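Local coordinates for protein exopolygalacturonate lyase (Vibrio vulnificus, PDB 5A29) that probably cleaves pectate by beta-elimination as a manganese-binding lyase of polysaccharide lyase family 2, at residues Phe208-Gln219 with Ala261-Leu272; Glu186-Arg195 with Thr228-Gly237. One frame throughout, in Å; residues are numbered along the deposited sequence. Where two conformers were deposited one is given.

From the N terminus, the chain leaves helix 170-184 and enters a long loop that supplies the first segment of both contacts: 186-195, then 208-219. Interaction 2 closes first, when 228-237 returns to 186-195 across 32 intervening residues and starts helix 234-250. Interaction 1 closes later, as helix 259-272 meets 208-219, so the two loops cross rather than nest. Their centres lie about 12 Å apart. Two probable hydrogen bonds join them: Y270 OH to T232 O, 2.8 Å, and Q189 NE2 to A214 O, 2.9 Å. Together they tie the loop to helices 234-250 and 259-272; interaction 2 lies beside the manganese site, and both border tartrate pockets.

Interaction 1: Phe208-Gln219 with Ala261-Leu272; sequences FHRPIPASLVDQ and AWGQYLMTQYKL. With SRT (S,R meso-tartaric acid), chain D; EDO (1,2-ethanediol), chain N.
I212 lies over the face of W262: its CD1 is 3.5 Å from the centroid of the five-membered ring of W262, only 7° off its normal. The same indole is held at its edge, where W262 NE1 donates to R210 O at 2.8 Å with a bent N-H...O angle of 144°, and W262 CH2 meets P213 CD at 3.4 Å. P213 also turns CD over the face of the Y265 ring, while I212 CG2 touches Y265 CD1. Y265 reaches the loop because chi1 (172°) swings its ring away from the backbone N, and its OH donates to A214 O at 2.9 Å from above the carbonyl plane. This is an irregular, proline-containing loop laid along one side of helix 259-272, with W262, Y265, Q269 and L272 recurring at three- and four-residue steps to meet it. Further along, S215 OG donates to Q269 OE1 at 2.7 Å in the carbonyl plane and accepts from V217 N, an ST turn. A water bridges L216 N to the same OE1. The Q269 amide is fixed from its other end: NE2 donates to Y265 O at 3.0 Å and lies over the Y265 face opposite P213. At the last helical turn, Q219 NE2 uses a lone pair of L272 O at 2.8 Å. Outside the two segments, W188 packs edge-to-face on W262 and makes a cation-pi contact with R210, while W181 of helix 170-184 meets F208 edge-to-face. K271, in a tartrate pocket, is salt-bridged to E343.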
# COMPACT_ATOMS: atom_id res chain seq x y z
N PHE A 208 -15.32 -15.89 -11.33
CA PHE A 208 -14.48 -16.77 -10.49
C PHE A 208 -14.83 -18.26 -10.67
O PHE A 208 -14.24 -19.15 -10.04
CB PHE A 208 -14.59 -16.39 -9.03
CG PHE A 208 -13.93 -15.06 -8.71
CD1 PHE A 208 -12.54 -14.93 -8.80
CD2 PHE A 208 -14.70 -13.96 -8.30
CE1 PHE A 208 -11.91 -13.72 -8.45
CE2 PHE A 208 -14.09 -12.71 -8.01
CZ PHE A 208 -12.68 -12.61 -8.10
N HIS A 209 -15.84 -18.52 -11.49
CA HIS A 209 -16.22 -19.93 -11.80
C HIS A 209 -15.26 -20.62 -12.82
O HIS A 209 -15.26 -21.86 -12.94
CB HIS A 209 -17.67 -20.01 -12.33
CG HIS A 209 -18.71 -19.47 -11.38
ND1 HIS A 209 -20.04 -19.86 -11.45
CD2 HIS A 209 -18.64 -18.55 -10.39
CE1 HIS A 209 -20.74 -19.19 -10.54
NE2 HIS A 209 -19.91 -18.39 -9.88
N ARG A 210 -14.45 -19.86 -13.56
CA ARG A 210 -13.33 -20.50 -14.32
C ARG A 210 -12.49 -21.46 -13.48
O ARG A 210 -12.17 -21.19 -12.30
CB ARG A 210 -12.41 -19.50 -15.03
CG ARG A 210 -13.16 -18.36 -15.67
CD ARG A 210 -12.22 -17.21 -16.03
NE ARG A 210 -12.87 -16.21 -16.92
CZ ARG A 210 -12.76 -16.28 -18.25
NH1 ARG A 210 -12.08 -17.28 -18.81
NH2 ARG A 210 -13.34 -15.39 -19.05
N PRO A 211 -12.15 -22.62 -14.06
CA PRO A 211 -11.40 -23.60 -13.31
C PRO A 211 -9.93 -23.12 -13.14
O PRO A 211 -9.38 -22.48 -14.04
CB PRO A 211 -11.44 -24.86 -14.23
CG PRO A 211 -11.67 -24.29 -15.62
CD PRO A 211 -12.62 -23.15 -15.37
N ILE A 212 -9.30 -23.54 -12.06
CA ILE A 212 -7.91 -23.13 -11.71
C ILE A 212 -7.00 -23.88 -12.67
O ILE A 212 -7.07 -25.11 -12.71
CB ILE A 212 -7.63 -23.56 -10.25
CG1 ILE A 212 -8.61 -22.88 -9.27
CG2 ILE A 212 -6.15 -23.38 -9.85
CD1 ILE A 212 -8.62 -21.36 -9.39
N PRO A 213 -6.12 -23.17 -13.38
CA PRO A 213 -5.19 -23.83 -14.34
C PRO A 213 -3.93 -24.42 -13.68
O PRO A 213 -3.71 -24.28 -12.48
CB PRO A 213 -4.78 -22.66 -15.25
CG PRO A 213 -4.76 -21.47 -14.29
CD PRO A 213 -5.91 -21.69 -13.33
N ALA A 214 -3.07 -25.08 -14.45
CA ALA A 214 -1.76 -25.54 -13.92
C ALA A 214 -0.86 -24.27 -13.69
O ALA A 214 -1.15 -23.20 -14.25
CB ALA A 214 -1.07 -26.46 -14.93
N SER A 215 0.16 -24.39 -12.86
CA SER A 215 1.20 -23.38 -12.75
C SER A 215 2.11 -23.43 -14.01
O SER A 215 2.38 -24.53 -14.52
CB SER A 215 2.04 -23.70 -11.54
OG SER A 215 3.04 -22.70 -11.42
N LEU A 216 2.56 -22.27 -14.50
CA LEU A 216 3.57 -22.19 -15.55
C LEU A 216 4.93 -22.32 -14.95
O LEU A 216 5.90 -22.55 -15.68
CB LEU A 216 3.47 -20.85 -16.29
CG LEU A 216 2.17 -20.61 -16.99
CD1 LEU A 216 2.21 -19.31 -17.77
CD2 LEU A 216 1.90 -21.80 -17.93
N VAL A 217 5.04 -22.22 -13.63
CA VAL A 217 6.38 -22.11 -13.06
C VAL A 217 7.15 -23.43 -13.05
O VAL A 217 6.78 -24.40 -12.39
CB VAL A 217 6.37 -21.41 -11.67
CG1 VAL A 217 7.78 -21.40 -11.08
CG2 VAL A 217 5.75 -19.99 -11.82
N ASP A 218 8.25 -23.49 -13.80
CA ASP A 218 9.02 -24.73 -13.85
C ASP A 218 10.13 -24.59 -12.86
O ASP A 218 11.10 -23.83 -13.11
CB ASP A 218 9.57 -24.96 -15.28
CG ASP A 218 10.46 -26.21 -15.38
OD1 ASP A 218 10.80 -26.85 -14.33
OD2 ASP A 218 10.87 -26.51 -16.52
N GLN A 219 10.04 -25.32 -11.75
CA GLN A 219 11.02 -25.11 -10.68
C GLN A 219 12.46 -25.45 -11.03
O GLN A 219 13.41 -24.81 -10.50
CB GLN A 219 10.56 -25.72 -9.36
CG GLN A 219 9.31 -24.91 -8.91
CD GLN A 219 8.85 -25.22 -7.54
OE1 GLN A 219 8.55 -26.36 -7.23
NE2 GLN A 219 8.75 -24.22 -6.70
N ALA A 261 -10.42 -19.79 -4.11
CA ALA A 261 -9.53 -20.61 -4.95
C ALA A 261 -8.63 -19.75 -5.92
O ALA A 261 -7.44 -20.08 -6.12
CB ALA A 261 -10.33 -21.75 -5.72
N TRP A 262 -9.18 -18.72 -6.55
CA TRP A 262 -8.42 -17.90 -7.53
C TRP A 262 -7.43 -17.00 -6.76
O TRP A 262 -6.28 -16.84 -7.17
CB TRP A 262 -9.36 -17.01 -8.29
CG TRP A 262 -9.77 -17.74 -9.55
CD1 TRP A 262 -10.97 -18.38 -9.81
CD2 TRP A 262 -8.92 -17.99 -10.67
NE1 TRP A 262 -10.92 -18.98 -11.06
CE2 TRP A 262 -9.69 -18.77 -11.61
CE3 TRP A 262 -7.59 -17.66 -10.97
CZ2 TRP A 262 -9.15 -19.21 -12.84
CZ3 TRP A 262 -7.05 -18.09 -12.21
CH2 TRP A 262 -7.85 -18.87 -13.14
N GLY A 263 -7.87 -16.47 -5.62
CA GLY A 263 -6.90 -15.75 -4.71
C GLY A 263 -5.75 -16.65 -4.28
O GLY A 263 -4.54 -16.23 -4.32
N GLN A 264 -6.07 -17.90 -3.88
CA GLN A 264 -5.05 -18.82 -3.50
C GLN A 264 -4.09 -19.14 -4.69
O GLN A 264 -2.88 -19.22 -4.50
CB GLN A 264 -5.66 -20.13 -2.97
CG GLN A 264 -4.64 -21.16 -2.57
CD GLN A 264 -5.29 -22.48 -2.17
OE1 GLN A 264 -6.05 -23.07 -2.93
NE2 GLN A 264 -4.96 -22.96 -0.99
N TYR A 265 -4.65 -19.37 -5.87
CA TYR A 265 -3.78 -19.74 -7.05
C TYR A 265 -2.77 -18.59 -7.29
O TYR A 265 -1.58 -18.81 -7.47
CB TYR A 265 -4.67 -19.94 -8.26
CG TYR A 265 -3.86 -20.13 -9.54
CD1 TYR A 265 -3.22 -21.37 -9.80
CD2 TYR A 265 -3.64 -19.06 -10.40
CE1 TYR A 265 -2.43 -21.54 -10.95
CE2 TYR A 265 -2.84 -19.21 -11.54
CZ TYR A 265 -2.25 -20.46 -11.82
OH TYR A 265 -1.45 -20.61 -12.99
N LEU A 266 -3.30 -17.38 -7.36
CA LEU A 266 -2.45 -16.21 -7.68
C LEU A 266 -1.39 -16.00 -6.60
O LEU A 266 -0.19 -15.85 -6.87
CB LEU A 266 -3.34 -14.98 -7.91
CG LEU A 266 -2.60 -13.67 -8.25
CD1 LEU A 266 -1.66 -13.82 -9.48
CD2 LEU A 266 -3.63 -12.58 -8.53
N MET A 267 -1.79 -16.04 -5.33
CA MET A 267 -0.81 -15.91 -4.23
C MET A 267 0.29 -17.00 -4.30
O MET A 267 1.50 -16.74 -4.07
CB MET A 267 -1.53 -15.96 -2.87
CG MET A 267 -0.61 -15.86 -1.69
SD MET A 267 -1.44 -16.05 -0.05
CE MET A 267 -2.66 -14.78 -0.12
N THR A 268 -0.14 -18.23 -4.62
CA THR A 268 0.78 -19.36 -4.68
C THR A 268 1.83 -19.21 -5.80
O THR A 268 2.92 -19.74 -5.65
CB THR A 268 -0.07 -20.65 -4.96
OG1 THR A 268 -0.79 -20.91 -3.76
CG2 THR A 268 0.82 -21.84 -5.18
N GLN A 269 1.46 -18.59 -6.91
CA GLN A 269 2.43 -18.47 -8.05
C GLN A 269 3.73 -17.74 -7.57
O GLN A 269 4.88 -18.10 -7.99
CB GLN A 269 1.80 -17.80 -9.26
CG GLN A 269 0.57 -18.52 -9.92
CD GLN A 269 0.79 -20.04 -9.91
OE1 GLN A 269 1.64 -20.55 -10.64
NE2 GLN A 269 0.11 -20.75 -9.00
N TYR A 270 3.56 -16.72 -6.71
CA TYR A 270 4.76 -16.01 -6.16
C TYR A 270 5.63 -16.88 -5.35
O TYR A 270 6.89 -16.83 -5.47
CB TYR A 270 4.38 -14.73 -5.37
CG TYR A 270 3.68 -13.72 -6.25
CD1 TYR A 270 4.39 -12.77 -6.96
CD2 TYR A 270 2.28 -13.71 -6.34
CE1 TYR A 270 3.71 -11.81 -7.71
CE2 TYR A 270 1.63 -12.81 -7.15
CZ TYR A 270 2.36 -11.89 -7.84
OH TYR A 270 1.68 -10.98 -8.59
N LYS A 271 4.97 -17.74 -4.55
CA LYS A 271 5.67 -18.67 -3.69
C LYS A 271 6.43 -19.73 -4.51
O LYS A 271 7.56 -20.13 -4.13
CB LYS A 271 4.71 -19.35 -2.69
CG LYS A 271 3.80 -18.41 -1.86
CD LYS A 271 4.47 -17.22 -1.17
CE LYS A 271 3.43 -16.07 -0.82
NZ LYS A 271 2.80 -15.17 -1.93
N LEU A 272 5.80 -20.22 -5.57
CA LEU A 272 6.44 -21.28 -6.41
C LEU A 272 7.69 -20.78 -7.11
O LEU A 272 8.58 -21.57 -7.42
CB LEU A 272 5.45 -21.75 -7.48
CG LEU A 272 4.28 -22.56 -6.87
CD1 LEU A 272 3.26 -22.78 -7.99
CD2 LEU A 272 4.82 -23.87 -6.26
O1 SRT D . 5.76 -11.14 -3.51
O11 SRT D . 6.96 -12.94 -3.32
C1 SRT D . 6.05 -12.20 -2.93
C2 SRT D . 5.10 -12.58 -1.80
O2 SRT D . 4.45 -13.67 -2.36
C3 SRT D . 5.57 -13.00 -0.39
O3 SRT D . 6.96 -13.18 -0.29
C4 SRT D . 5.17 -12.11 0.77
O4 SRT D . 4.85 -12.78 1.79
O41 SRT D . 5.15 -10.83 0.67
C1 EDO N . -12.45 -22.07 -9.50
O1 EDO N . -13.85 -21.85 -9.66
C2 EDO N . -12.27 -23.39 -8.76
O2 EDO N . -12.94 -23.27 -7.53
O HOH W 1 2.15 -19.74 -13.33

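Interaction 2: Glu186-Arg195 with Thr228-Gly237; sequences EDWQSLDMGR and TKGLTFINAG. With SRT (S,R meso-tartaric acid), chain Q; SRT (S,R meso-tartaric acid), chain D; EDO (1,2-ethanediol), chain G; EDO (1,2-ethanediol), chain E.
The loop 186-195 and the turn leading into helix 234-250 pack together beside the manganese site, with the D192 carboxylate receiving backbone N-H groups from an ST turn and the residue after it. T228 OG1 accepts from G230 N to form that turn. K229 N reaches D192 OD2 on its syn side at 3.1 Å, whereas L231 N meets D192 OD1 from above the carboxylate plane at 3.0 Å. M193 N donates to O of L231, 2.9 Å; L231 is the central residue of an inverse gamma turn. A water linking S190 O, D192 OD1 and T228 OG1 adds to the polar cluster. At an exposed edge of the contact, K229 NZ forms a salt bridge with E186 OE1 through the syn lone pair. M193 runs extended to its sulfur, and the bend at chi3 (-80°) turns CE to T232 CA, 3.5 Å, while SD packs on G237 CA. Beyond M193, R195 lies close to E154 and H196, which bind the manganese ion, and its NH1 also bonds to L155 O. L231 and F233 line a tartrate pocket. The R195 guanidinium, standing at 89° to the N235 amide plane with A236 CB over one face, grips N235 end-on. Both oxygens lie near the guanidinium plane, and each is approached from above its own carbonyl plane: R195 NH2 donates to N235 OD1 at 2.9 Å, and NH1 to the backbone O of N235 at 2.9 Å, almost straight at 177°.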
# COMPACT_ATOMS: atom_id res chain seq x y z
N GLU A 186 -5.72 -10.29 -17.98
CA GLU A 186 -5.70 -10.31 -19.42
C GLU A 186 -5.73 -11.76 -19.92
O GLU A 186 -6.13 -12.00 -21.04
CB GLU A 186 -4.43 -9.70 -19.95
CG GLU A 186 -4.38 -8.19 -19.72
CD GLU A 186 -3.23 -7.51 -20.42
OE1 GLU A 186 -2.40 -8.20 -21.04
OE2 GLU A 186 -3.18 -6.27 -20.35
N ASP A 187 -5.23 -12.70 -19.12
CA ASP A 187 -4.99 -14.06 -19.64
C ASP A 187 -5.18 -14.96 -18.47
O ASP A 187 -4.45 -14.87 -17.52
CB ASP A 187 -3.52 -14.12 -20.11
CG ASP A 187 -3.12 -15.46 -20.74
OD1 ASP A 187 -3.53 -16.56 -20.30
OD2 ASP A 187 -2.23 -15.42 -21.62
N TRP A 188 -6.18 -15.83 -18.54
CA TRP A 188 -6.45 -16.74 -17.42
C TRP A 188 -5.55 -17.95 -17.25
O TRP A 188 -5.81 -18.80 -16.39
CB TRP A 188 -7.92 -17.17 -17.48
CG TRP A 188 -8.78 -15.98 -17.27
CD1 TRP A 188 -9.29 -15.12 -18.22
CD2 TRP A 188 -9.20 -15.48 -16.00
NE1 TRP A 188 -10.00 -14.09 -17.59
CE2 TRP A 188 -9.97 -14.31 -16.24
CE3 TRP A 188 -9.02 -15.93 -14.69
CZ2 TRP A 188 -10.58 -13.58 -15.20
CZ3 TRP A 188 -9.58 -15.18 -13.65
CH2 TRP A 188 -10.36 -13.99 -13.92
N GLN A 189 -4.51 -18.05 -18.07
CA GLN A 189 -3.50 -19.08 -17.79
C GLN A 189 -2.17 -18.46 -17.38
O GLN A 189 -1.49 -19.00 -16.52
CB GLN A 189 -3.34 -20.12 -18.95
CG GLN A 189 -2.03 -20.93 -18.99
CD GLN A 189 -1.89 -22.07 -17.95
OE1 GLN A 189 -1.88 -23.26 -18.33
NE2 GLN A 189 -1.64 -21.71 -16.66
N SER A 190 -1.80 -17.31 -17.93
CA SER A 190 -0.51 -16.72 -17.52
C SER A 190 -0.69 -15.77 -16.34
O SER A 190 0.31 -15.38 -15.71
CB SER A 190 0.06 -15.95 -18.71
OG SER A 190 -0.77 -14.86 -18.98
N LEU A 191 -1.93 -15.32 -16.14
CA LEU A 191 -2.30 -14.32 -15.09
C LEU A 191 -1.54 -13.01 -15.29
O LEU A 191 -1.27 -12.27 -14.32
CB LEU A 191 -2.13 -14.91 -13.67
CG LEU A 191 -3.37 -15.63 -13.10
CD1 LEU A 191 -4.52 -14.66 -12.91
CD2 LEU A 191 -3.83 -16.72 -14.09
N ASP A 192 -1.25 -12.69 -16.56
CA ASP A 192 -0.84 -11.36 -16.90
C ASP A 192 -1.95 -10.40 -16.46
O ASP A 192 -3.10 -10.67 -16.73
CB ASP A 192 -0.61 -11.25 -18.42
CG ASP A 192 0.76 -11.79 -18.81
OD1 ASP A 192 1.70 -11.67 -17.98
OD2 ASP A 192 0.89 -12.40 -19.89
N MET A 193 -1.59 -9.32 -15.74
CA MET A 193 -2.58 -8.34 -15.21
C MET A 193 -2.30 -7.00 -15.81
O MET A 193 -1.17 -6.54 -15.74
CB MET A 193 -2.36 -8.21 -13.67
CG MET A 193 -2.72 -9.57 -13.05
SD MET A 193 -2.22 -9.75 -11.30
CE MET A 193 -0.48 -10.14 -11.38
N GLY A 194 -3.32 -6.40 -16.42
CA GLY A 194 -3.17 -5.07 -17.03
C GLY A 194 -3.35 -4.08 -15.87
O GLY A 194 -4.01 -4.36 -14.89
N ARG A 195 -2.71 -2.93 -15.98
CA ARG A 195 -2.86 -1.85 -14.99
C ARG A 195 -4.04 -0.98 -15.34
O ARG A 195 -4.59 -0.31 -14.49
CB ARG A 195 -1.59 -0.97 -15.05
CG ARG A 195 -1.51 0.03 -13.88
CD ARG A 195 -1.41 -0.70 -12.53
NE ARG A 195 -0.14 -1.45 -12.42
CZ ARG A 195 0.27 -2.03 -11.28
NH1 ARG A 195 -0.50 -1.92 -10.17
NH2 ARG A 195 1.45 -2.63 -11.24
N THR A 228 6.05 -14.64 -20.63
CA THR A 228 4.69 -14.38 -21.07
C THR A 228 4.75 -12.89 -21.40
O THR A 228 5.73 -12.45 -22.01
CB THR A 228 3.68 -14.64 -19.95
OG1 THR A 228 4.00 -13.75 -18.84
CG2 THR A 228 3.79 -16.10 -19.46
N LYS A 229 3.70 -12.13 -21.13
CA LYS A 229 3.89 -10.66 -21.16
C LYS A 229 4.67 -10.12 -19.94
O LYS A 229 5.01 -8.94 -19.90
CB LYS A 229 2.58 -9.92 -21.28
CG LYS A 229 1.97 -9.95 -22.67
CD LYS A 229 0.54 -9.45 -22.66
CE LYS A 229 0.52 -7.94 -22.84
NZ LYS A 229 -0.81 -7.26 -22.73
N GLY A 230 4.84 -10.97 -18.93
CA GLY A 230 5.63 -10.65 -17.73
C GLY A 230 4.86 -9.68 -16.80
O GLY A 230 5.48 -8.98 -16.01
N LEU A 231 3.53 -9.59 -16.93
CA LEU A 231 2.77 -8.58 -16.16
C LEU A 231 2.26 -9.17 -14.82
O LEU A 231 1.06 -9.30 -14.62
CB LEU A 231 1.64 -8.00 -16.99
CG LEU A 231 2.11 -7.38 -18.34
CD1 LEU A 231 0.93 -6.92 -19.21
CD2 LEU A 231 3.08 -6.22 -18.02
N THR A 232 3.17 -9.62 -13.99
CA THR A 232 2.76 -10.33 -12.79
C THR A 232 3.42 -9.67 -11.55
O THR A 232 3.64 -10.31 -10.53
CB THR A 232 3.15 -11.85 -12.86
OG1 THR A 232 4.53 -11.95 -13.20
CG2 THR A 232 2.34 -12.54 -14.01
N PHE A 233 3.65 -8.37 -11.64
CA PHE A 233 4.30 -7.65 -10.52
C PHE A 233 3.39 -7.81 -9.26
O PHE A 233 2.20 -7.67 -9.38
CB PHE A 233 4.25 -6.13 -10.85
CG PHE A 233 4.68 -5.81 -12.26
CD1 PHE A 233 5.98 -6.11 -12.68
CD2 PHE A 233 3.76 -5.38 -13.19
CE1 PHE A 233 6.37 -5.90 -14.02
CE2 PHE A 233 4.13 -5.14 -14.52
CZ PHE A 233 5.45 -5.38 -14.92
N ILE A 234 4.01 -7.96 -8.10
CA ILE A 234 3.27 -8.13 -6.84
C ILE A 234 2.53 -6.83 -6.48
O ILE A 234 1.53 -6.89 -5.77
CB ILE A 234 4.21 -8.64 -5.73
CG1 ILE A 234 3.43 -9.05 -4.44
CG2 ILE A 234 5.26 -7.55 -5.28
CD1 ILE A 234 2.41 -10.16 -4.55
N ASN A 235 2.94 -5.68 -7.05
CA ASN A 235 2.16 -4.44 -6.79
C ASN A 235 0.96 -4.30 -7.72
O ASN A 235 0.32 -3.27 -7.70
CB ASN A 235 3.05 -3.17 -6.76
CG ASN A 235 3.54 -2.75 -8.16
OD1 ASN A 235 3.28 -3.46 -9.17
ND2 ASN A 235 4.16 -1.57 -8.24
N ALA A 236 0.62 -5.38 -8.46
CA ALA A 236 -0.68 -5.54 -9.14
C ALA A 236 -1.37 -6.75 -8.50
O ALA A 236 -2.57 -6.75 -8.30
CB ALA A 236 -0.46 -5.86 -10.64
N GLY A 237 -0.60 -7.81 -8.24
CA GLY A 237 -1.19 -9.08 -7.83
C GLY A 237 -1.79 -8.91 -6.42
O GLY A 237 -2.83 -9.50 -6.11
O1 SRT Q . 5.21 -3.50 -19.86
O11 SRT Q . 6.58 -1.80 -20.40
C1 SRT Q . 5.80 -2.40 -19.63
C2 SRT Q . 5.65 -1.62 -18.35
O2 SRT Q . 5.01 -0.37 -18.57
C3 SRT Q . 5.32 -2.30 -17.06
O3 SRT Q . 6.69 -2.28 -16.71
C4 SRT Q . 4.58 -1.35 -16.08
O4 SRT Q . 5.31 -0.75 -15.24
O41 SRT Q . 3.32 -1.20 -16.19
O1 SRT D . 5.76 -11.14 -3.51
O11 SRT D . 6.96 -12.94 -3.32
C1 SRT D . 6.05 -12.20 -2.93
C2 SRT D . 5.10 -12.58 -1.80
O2 SRT D . 4.45 -13.67 -2.36
C3 SRT D . 5.57 -13.00 -0.39
O3 SRT D . 6.96 -13.18 -0.29
C4 SRT D . 5.17 -12.11 0.77
O4 SRT D . 4.85 -12.78 1.79
O41 SRT D . 5.15 -10.83 0.67
C1 EDO G . -2.73 -2.09 -19.70
O1 EDO G . -3.92 -2.54 -19.01
C2 EDO G . -1.61 -1.65 -18.76
O2 EDO G . -0.77 -2.75 -18.29
C1 EDO E . -4.42 -4.92 -10.77
O1 EDO E . -4.23 -4.68 -9.35
C2 EDO E . -3.68 -3.76 -11.42
O2 EDO E . -4.43 -2.52 -11.16
O HOH W 2 2.35 -13.81 -16.79